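PDB 2RLD: uncharacterized protein from Bacteroides thetaiotaomicron VPI-5482, which is of unknown function but binds calcium and belongs to the four-helix-bundle family of 23S rRNA-intervening sequence proteins. Local coordinates for residues C[23-26]-C[27-30]. Sequence-based numbering, arbitrary orientation.
Sequences VNLY and KFLV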
ATOM      1  N   VAL C  23     -13.075 -11.352  -9.036  1.00 16.66           N
ATOM      2  CA  VAL C  23     -14.007 -10.547  -8.237  1.00 16.19           C
ATOM      3  C   VAL C  23     -14.950 -11.434  -7.434  1.00 16.70           C
ATOM      4  O   VAL C  23     -15.199 -11.198  -6.238  1.00 17.06           O
ATOM      5  CB  VAL C  23     -14.771  -9.518  -9.088  1.00 15.80           C
ATOM      6  CG1 VAL C  23     -15.891  -8.849  -8.319  1.00 19.01           C
ATOM      7  CG2 VAL C  23     -13.844  -8.458  -9.592  1.00 16.26           C
ATOM      8  N   ASN C  24     -15.510 -12.447  -8.077  1.00 15.42           N
ATOM      9  CA  ASN C  24     -16.384 -13.382  -7.349  1.00 17.86           C
ATOM     10  C   ASN C  24     -15.679 -14.129  -6.221  1.00 15.76           C
ATOM     11  O   ASN C  24     -16.254 -14.330  -5.126  1.00 18.12           O
ATOM     12  CB  ASN C  24     -17.034 -14.352  -8.340  1.00 19.22           C
ATOM     13  CG  ASN C  24     -18.112 -13.694  -9.187  1.00 21.96           C
ATOM     14  OD1 ASN C  24     -18.680 -12.669  -8.815  1.00 22.24           O
ATOM     15  ND2 ASN C  24     -18.412 -14.305 -10.333  1.00 24.64           N
ATOM     16  N   LEU C  25     -14.434 -14.544  -6.461  1.00 15.99           N
ATOM     17  CA  LEU C  25     -13.641 -15.192  -5.447  1.00 16.25           C
ATOM     18  C   LEU C  25     -13.388 -14.268  -4.275  1.00 16.55           C
ATOM     19  O   LEU C  25     -13.395 -14.705  -3.129  1.00 15.86           O
ATOM     20  CB  LEU C  25     -12.311 -15.674  -6.022  1.00 15.20           C
ATOM     21  CG  LEU C  25     -11.380 -16.369  -5.025  1.00 14.61           C
ATOM     22  CD1 LEU C  25     -12.018 -17.658  -4.435  1.00 17.21           C
ATOM     23  CD2 LEU C  25     -10.012 -16.660  -5.686  1.00 17.29           C
ATOM     24  N   TYR C  26     -13.100 -13.010  -4.569  1.00 15.76           N
ATOM     25  CA  TYR C  26     -12.908 -12.006  -3.519  1.00 16.00           C
ATOM     26  C   TYR C  26     -14.118 -11.873  -2.638  1.00 16.51           C
ATOM     27  O   TYR C  26     -14.016 -11.926  -1.397  1.00 15.64           O
ATOM     28  CB  TYR C  26     -12.542 -10.666  -4.135  1.00 16.36           C
ATOM     29  CG  TYR C  26     -12.368  -9.581  -3.117  1.00 16.01           C
ATOM     30  CD1 TYR C  26     -11.204  -9.484  -2.387  1.00 16.19           C
ATOM     31  CD2 TYR C  26     -13.376  -8.671  -2.874  1.00 16.47           C
ATOM     32  CE1 TYR C  26     -11.039  -8.522  -1.441  1.00 16.97           C
ATOM     33  CE2 TYR C  26     -13.216  -7.674  -1.951  1.00 16.28           C
ATOM     34  CZ  TYR C  26     -12.056  -7.598  -1.231  1.00 16.25           C
ATOM     35  OH  TYR C  26     -11.876  -6.613  -0.286  1.00 23.09           O
ATOM     36  N   LYS C  27     -15.285 -11.751  -3.257  1.00 16.28           N
ATOM     37  CA  LYS C  27     -16.544 -11.705  -2.495  1.00 15.82           C
ATOM     38  C   LYS C  27     -16.743 -12.926  -1.600  1.00 17.55           C
ATOM     39  O   LYS C  27     -17.114 -12.797  -0.435  1.00 15.68           O
ATOM     40  CB  LYS C  27     -17.727 -11.567  -3.454  1.00 16.16           C
ATOM     41  CG  LYS C  27     -17.781 -10.260  -4.184  1.00 18.88           C
ATOM     42  CD  LYS C  27     -18.828 -10.309  -5.284  1.00 21.32           C
ATOM     43  CE  LYS C  27     -20.214 -10.182  -4.772  1.00 25.60           C
ATOM     44  NZ  LYS C  27     -21.260 -10.440  -5.857  1.00 24.38           N
ATOM     45  N   PHE C  28     -16.489 -14.113  -2.161  1.00 14.98           N
ATOM     46  CA  PHE C  28     -16.563 -15.364  -1.420  1.00 15.38           C
ATOM     47  C   PHE C  28     -15.661 -15.333  -0.206  1.00 15.01           C
ATOM     48  O   PHE C  28     -16.119 -15.609   0.907  1.00 15.81           O
ATOM     49  CB  PHE C  28     -16.187 -16.527  -2.332  1.00 15.45           C
ATOM     50  CG  PHE C  28     -16.065 -17.841  -1.619  1.00 15.28           C
ATOM     51  CD1 PHE C  28     -17.201 -18.582  -1.292  1.00 18.63           C
ATOM     52  CD2 PHE C  28     -14.834 -18.348  -1.301  1.00 15.36           C
ATOM     53  CE1 PHE C  28     -17.102 -19.808  -0.628  1.00 18.95           C
ATOM     54  CE2 PHE C  28     -14.731 -19.596  -0.631  1.00 18.06           C
ATOM     55  CZ  PHE C  28     -15.881 -20.315  -0.316  1.00 17.47           C
ATOM     56  N   LEU C  29     -14.395 -14.955  -0.412  1.00 15.65           N
ATOM     57  CA  LEU C  29     -13.415 -14.977   0.660  1.00 14.96           C
ATOM     58  C   LEU C  29     -13.787 -13.992   1.758  1.00 17.90           C
ATOM     59  O   LEU C  29     -13.756 -14.330   2.937  1.00 18.07           O
ATOM     60  CB  LEU C  29     -12.012 -14.688   0.135  1.00 12.41           C
ATOM     61  CG  LEU C  29     -11.394 -15.780  -0.736  1.00 16.39           C
ATOM     62  CD1 LEU C  29     -10.134 -15.229  -1.394  1.00 13.34           C
ATOM     63  CD2 LEU C  29     -11.162 -17.036   0.109  1.00 19.68           C
ATOM     64  N   VAL C  30     -14.164 -12.780   1.370  1.00 15.05           N
ATOM     65  CA  VAL C  30     -14.477 -11.765   2.367  1.00 14.09           C
ATOM     66  C   VAL C  30     -15.804 -12.056   3.073  1.00 15.16           C
ATOM     67  O   VAL C  30     -15.863 -12.048   4.299  1.00 17.22           O
ATOM     68  CB  VAL C  30     -14.471 -10.331   1.725  1.00 16.68           C
ATOM     69  CG1 VAL C  30     -14.968  -9.334   2.724  1.00 18.05           C
ATOM     70  CG2 VAL C  30     -13.034  -9.989   1.202  1.00 15.90           C
TER
HETATM   71  O   HOH W   1     -20.370 -13.049  -6.740  1.00 41.47           O
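Two successive turns of helix 7-32, near the C-terminal end of this first helix of a four-helix bundle, meet through the pairs Y26-V30 and L25-L29, with N24 and K27 linked through a water. Four i to i+4 backbone bonds run along the segment, from K27 N to V23 O (3.0 Å) through to V30 N to Y26 O (2.9 Å). V30 lays a methyl over one face of the Y26 ring, a CH-pi contact with CG2 3.7 Å from the ring centroid. The methyl is displaced toward the hydroxyl end, its nearest ring atom being CZ at 3.5 Å. With CG of Y26 anti to the backbone N (chi1 178°), the ring leans toward the next turn, where a compact beta-branched valine suits its flat face. On the core side, L25 CG packs against L29 CD1 at 4.0 Å, branched aliphatic chains that fill the bundle interior without polar groups to satisfy. On the more exposed side, the amide of N24 and the long flexible chain of K27 suit a partly solvated surface: a water donates to N24 OD1 (2.7 Å) and accepts from K27 NZ (2.9 Å). The chain of K27 is bent at chi3 (77°) and sets NZ where the water can span the gap to the amide, while its CG lies 3.4 Å from V23 O. The leucines meet helix 62-88, L25 on L83 and L29 on L86, and L25 also touches I100 of helix 94-116. Y26 and V30 pack on S39 of helix 38-57, and V23, Y26 and K27 pack on V37 of a second subunit, so this helix serves both the bundle core and a subunit interface.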